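Side-chain contact in epidermin decarboxylase (Staphylococcus epidermidis, PDB 1G63), which catalyses the FMN-dependent oxidative decarboxylation of the C-terminal cysteine residue of the epidermin precursor peptide, forming a carbon-carbon double bond: residues 23-28 against 167-172. Numbering follows the deposited sequence.
Sequences VELKQH and NVLNFV
L169 reaches from helix 165-172 to L25, on helix 18-25, and to H28, farther along the chain. Its CB points toward the 23-28 segment, and its CG divides the chain between two different surfaces. The CD1 branch goes to L25, where it lies 3.4 Å from L25 CD2. The two leucine side chains run antiparallel, flank to flank. The CD2 branch goes to H28 and sits over one face of the imidazole, 3.8 Å from the ring centroid and 18° off the ring normal. This is a CH-pi contact, displaced toward the rim of the ring. The nearest ring atom is H28 NE2, 3.6 Å from L169 CD2.

The H28 ring meets its own segment at its edge. There, in the ring plane, H28 ND1 gives a weak, bent hydrogen bond to E24 O (3.5 Å, 139°). H28 CG is anti to the carbonyl carbon (chi1 -55°), beside the backbone N. The side chains of H28 and L169 run nearly perpendicular to each other.

L25 CD2 has a second neighbour, V168 CG2, at 4.1 Å. No hydrogen bond joins the two segments; the contact is apolar apart from the imidazole. I165 extends it along L25, and F29 also touches L169. V168 and V172 continue inward onto F113 of strand 110-114.

The contact lies away from the flavin pocket. Helix 18-25 is the crossover of the beta-alpha-beta unit between parallel strands 5-9 and 32-36, and helix 165-172 packs beside it, in a Rossmann-like flavoprotein fold.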
ATOM      1  N   VAL B  23     -28.336  24.242   5.868  1.00 49.97           N
ATOM      2  CA  VAL B  23     -29.399  24.696   4.981  1.00 51.63           C
ATOM      3  C   VAL B  23     -30.252  25.785   5.637  1.00 52.09           C
ATOM      4  O   VAL B  23     -30.685  26.737   4.982  1.00 51.43           O
ATOM      5  CB  VAL B  23     -30.294  23.510   4.548  1.00 51.98           C
ATOM      6  CG1 VAL B  23     -30.770  22.747   5.772  1.00 52.61           C
ATOM      7  CG2 VAL B  23     -31.474  24.019   3.722  1.00 51.11           C
ATOM      8  N   GLU B  24     -30.476  25.645   6.939  1.00 53.03           N
ATOM      9  CA  GLU B  24     -31.270  26.607   7.691  1.00 53.29           C
ATOM     10  C   GLU B  24     -30.554  27.959   7.783  1.00 52.27           C
ATOM     11  O   GLU B  24     -31.142  29.006   7.510  1.00 51.82           O
ATOM     12  CB  GLU B  24     -31.534  26.065   9.096  1.00 55.63           C
ATOM     13  CG  GLU B  24     -32.667  26.764   9.818  1.00 59.44           C
ATOM     14  CD  GLU B  24     -34.029  26.267   9.384  1.00 60.52           C
ATOM     15  OE1 GLU B  24     -35.038  26.894   9.768  1.00 61.17           O
ATOM     16  OE2 GLU B  24     -34.089  25.245   8.671  1.00 61.49           O
ATOM     17  N   LEU B  25     -29.281  27.923   8.167  1.00 51.25           N
ATOM     18  CA  LEU B  25     -28.472  29.128   8.307  1.00 50.01           C
ATOM     19  C   LEU B  25     -28.161  29.808   6.976  1.00 50.18           C
ATOM     20  O   LEU B  25     -27.875  31.003   6.943  1.00 48.72           O
ATOM     21  CB  LEU B  25     -27.163  28.798   9.027  1.00 48.21           C
ATOM     22  CG  LEU B  25     -27.288  28.355  10.485  1.00 48.00           C
ATOM     23  CD1 LEU B  25     -25.948  27.858  11.000  1.00 47.91           C
ATOM     24  CD2 LEU B  25     -27.787  29.518  11.323  1.00 48.29           C
ATOM     25  N   LYS B  26     -28.213  29.050   5.883  1.00 50.71           N
ATOM     26  CA  LYS B  26     -27.934  29.605   4.561  1.00 51.45           C
ATOM     27  C   LYS B  26     -28.930  30.694   4.195  1.00 52.58           C
ATOM     28  O   LYS B  26     -28.711  31.462   3.254  1.00 51.85           O
ATOM     29  CB  LYS B  26     -27.989  28.515   3.493  1.00 51.47           C
ATOM     30  CG  LYS B  26     -26.736  27.674   3.387  1.00 51.29           C
ATOM     31  CD  LYS B  26     -26.108  27.790   2.007  1.00 49.93           C
ATOM     32  CE  LYS B  26     -25.770  29.225   1.668  1.00 50.12           C
ATOM     33  NZ  LYS B  26     -25.232  29.346   0.286  1.00 49.42           N
ATOM     34  N   GLN B  27     -30.026  30.756   4.942  1.00 53.10           N
ATOM     35  CA  GLN B  27     -31.060  31.740   4.681  1.00 53.93           C
ATOM     36  C   GLN B  27     -30.854  33.063   5.398  1.00 53.09           C
ATOM     37  O   GLN B  27     -31.500  34.052   5.062  1.00 54.06           O
ATOM     38  CB  GLN B  27     -32.420  31.168   5.063  1.00 57.17           C
ATOM     39  CG  GLN B  27     -32.765  29.883   4.342  1.00 59.73           C
ATOM     40  CD  GLN B  27     -34.141  29.372   4.717  1.00 62.08           C
ATOM     41  OE1 GLN B  27     -34.427  29.120   5.891  1.00 63.02           O
ATOM     42  NE2 GLN B  27     -35.006  29.214   3.718  1.00 63.61           N
ATOM     43  N   HIS B  28     -29.960  33.095   6.379  1.00 52.31           N
ATOM     44  CA  HIS B  28     -29.723  34.327   7.120  1.00 50.67           C
ATOM     45  C   HIS B  28     -28.329  34.912   6.919  1.00 49.50           C
ATOM     46  O   HIS B  28     -28.105  36.086   7.209  1.00 49.41           O
ATOM     47  CB  HIS B  28     -29.961  34.103   8.619  1.00 51.23           C
ATOM     48  CG  HIS B  28     -31.310  33.538   8.943  1.00 52.27           C
ATOM     49  ND1 HIS B  28     -31.661  32.236   8.659  1.00 54.10           N
ATOM     50  CD2 HIS B  28     -32.388  34.097   9.541  1.00 52.55           C
ATOM     51  CE1 HIS B  28     -32.897  32.013   9.072  1.00 53.98           C
ATOM     52  NE2 HIS B  28     -33.361  33.126   9.611  1.00 53.59           N
ATOM     53  N   ASN B 167     -32.528  29.418  18.429  1.00 46.47           N
ATOM     54  CA  ASN B 167     -31.634  29.601  19.563  1.00 44.89           C
ATOM     55  C   ASN B 167     -30.244  30.100  19.133  1.00 42.81           C
ATOM     56  O   ASN B 167     -29.724  31.055  19.713  1.00 42.55           O
ATOM     57  CB  ASN B 167     -31.484  28.285  20.341  1.00 47.68           C
ATOM     58  CG  ASN B 167     -32.734  27.916  21.144  1.00 50.06           C
ATOM     59  OD1 ASN B 167     -32.868  26.777  21.616  1.00 52.04           O
ATOM     60  ND2 ASN B 167     -33.643  28.872  21.315  1.00 48.01           N
ATOM     61  N   VAL B 168     -29.639  29.477  18.123  1.00 40.02           N
ATOM     62  CA  VAL B 168     -28.313  29.927  17.708  1.00 38.58           C
ATOM     63  C   VAL B 168     -28.386  31.271  16.984  1.00 36.74           C
ATOM     64  O   VAL B 168     -27.429  32.040  16.998  1.00 36.85           O
ATOM     65  CB  VAL B 168     -27.552  28.861  16.834  1.00 35.75           C
ATOM     66  CG1 VAL B 168     -27.953  27.468  17.252  1.00 36.99           C
ATOM     67  CG2 VAL B 168     -27.794  29.074  15.378  1.00 36.12           C
ATOM     68  N   LEU B 169     -29.522  31.563  16.367  1.00 35.82           N
ATOM     69  CA  LEU B 169     -29.687  32.837  15.673  1.00 35.27           C
ATOM     70  C   LEU B 169     -29.718  33.967  16.696  1.00 35.19           C
ATOM     71  O   LEU B 169     -29.086  34.996  16.515  1.00 33.39           O
ATOM     72  CB  LEU B 169     -30.985  32.827  14.868  1.00 34.91           C
ATOM     73  CG  LEU B 169     -30.881  32.678  13.349  1.00 35.92           C
ATOM     74  CD1 LEU B 169     -29.657  31.876  12.971  1.00 36.69           C
ATOM     75  CD2 LEU B 169     -32.152  32.026  12.824  1.00 34.49           C
ATOM     76  N   ASN B 170     -30.446  33.753  17.787  1.00 36.12           N
ATOM     77  CA  ASN B 170     -30.565  34.758  18.837  1.00 36.90           C
ATOM     78  C   ASN B 170     -29.273  34.940  19.635  1.00 36.18           C
ATOM     79  O   ASN B 170     -28.934  36.054  20.034  1.00 36.31           O
ATOM     80  CB  ASN B 170     -31.693  34.379  19.806  1.00 38.86           C
ATOM     81  CG  ASN B 170     -31.936  35.445  20.871  1.00 41.52           C
ATOM     82  OD1 ASN B 170     -32.437  36.535  20.574  1.00 45.17           O
ATOM     83  ND2 ASN B 170     -31.569  35.144  22.111  1.00 40.61           N
ATOM     84  N   PHE B 171     -28.564  33.839  19.878  1.00 35.64           N
ATOM     85  CA  PHE B 171     -27.323  33.880  20.642  1.00 33.84           C
ATOM     86  C   PHE B 171     -26.220  34.541  19.836  1.00 33.73           C
ATOM     87  O   PHE B 171     -25.355  35.211  20.387  1.00 34.11           O
ATOM     88  CB  PHE B 171     -26.888  32.466  21.023  1.00 31.84           C
ATOM     89  CG  PHE B 171     -25.713  32.425  21.955  1.00 29.88           C
ATOM     90  CD1 PHE B 171     -25.855  32.783  23.291  1.00 29.16           C
ATOM     91  CD2 PHE B 171     -24.461  32.035  21.498  1.00 29.50           C
ATOM     92  CE1 PHE B 171     -24.766  32.754  24.169  1.00 28.91           C
ATOM     93  CE2 PHE B 171     -23.357  32.002  22.369  1.00 31.00           C
ATOM     94  CZ  PHE B 171     -23.513  32.363  23.707  1.00 28.69           C
ATOM     95  N   VAL B 172     -26.272  34.358  18.524  1.00 34.59           N
ATOM     96  CA  VAL B 172     -25.266  34.906  17.634  1.00 37.79           C
ATOM     97  C   VAL B 172     -25.525  36.336  17.156  1.00 40.08           C
ATOM     98  O   VAL B 172     -24.577  37.088  16.945  1.00 39.51           O
ATOM     99  CB  VAL B 172     -25.066  33.963  16.411  1.00 36.52           C
ATOM    100  CG1 VAL B 172     -24.261  34.656  15.310  1.00 34.80           C
ATOM    101  CG2 VAL B 172     -24.341  32.704  16.871  1.00 34.97           C
TER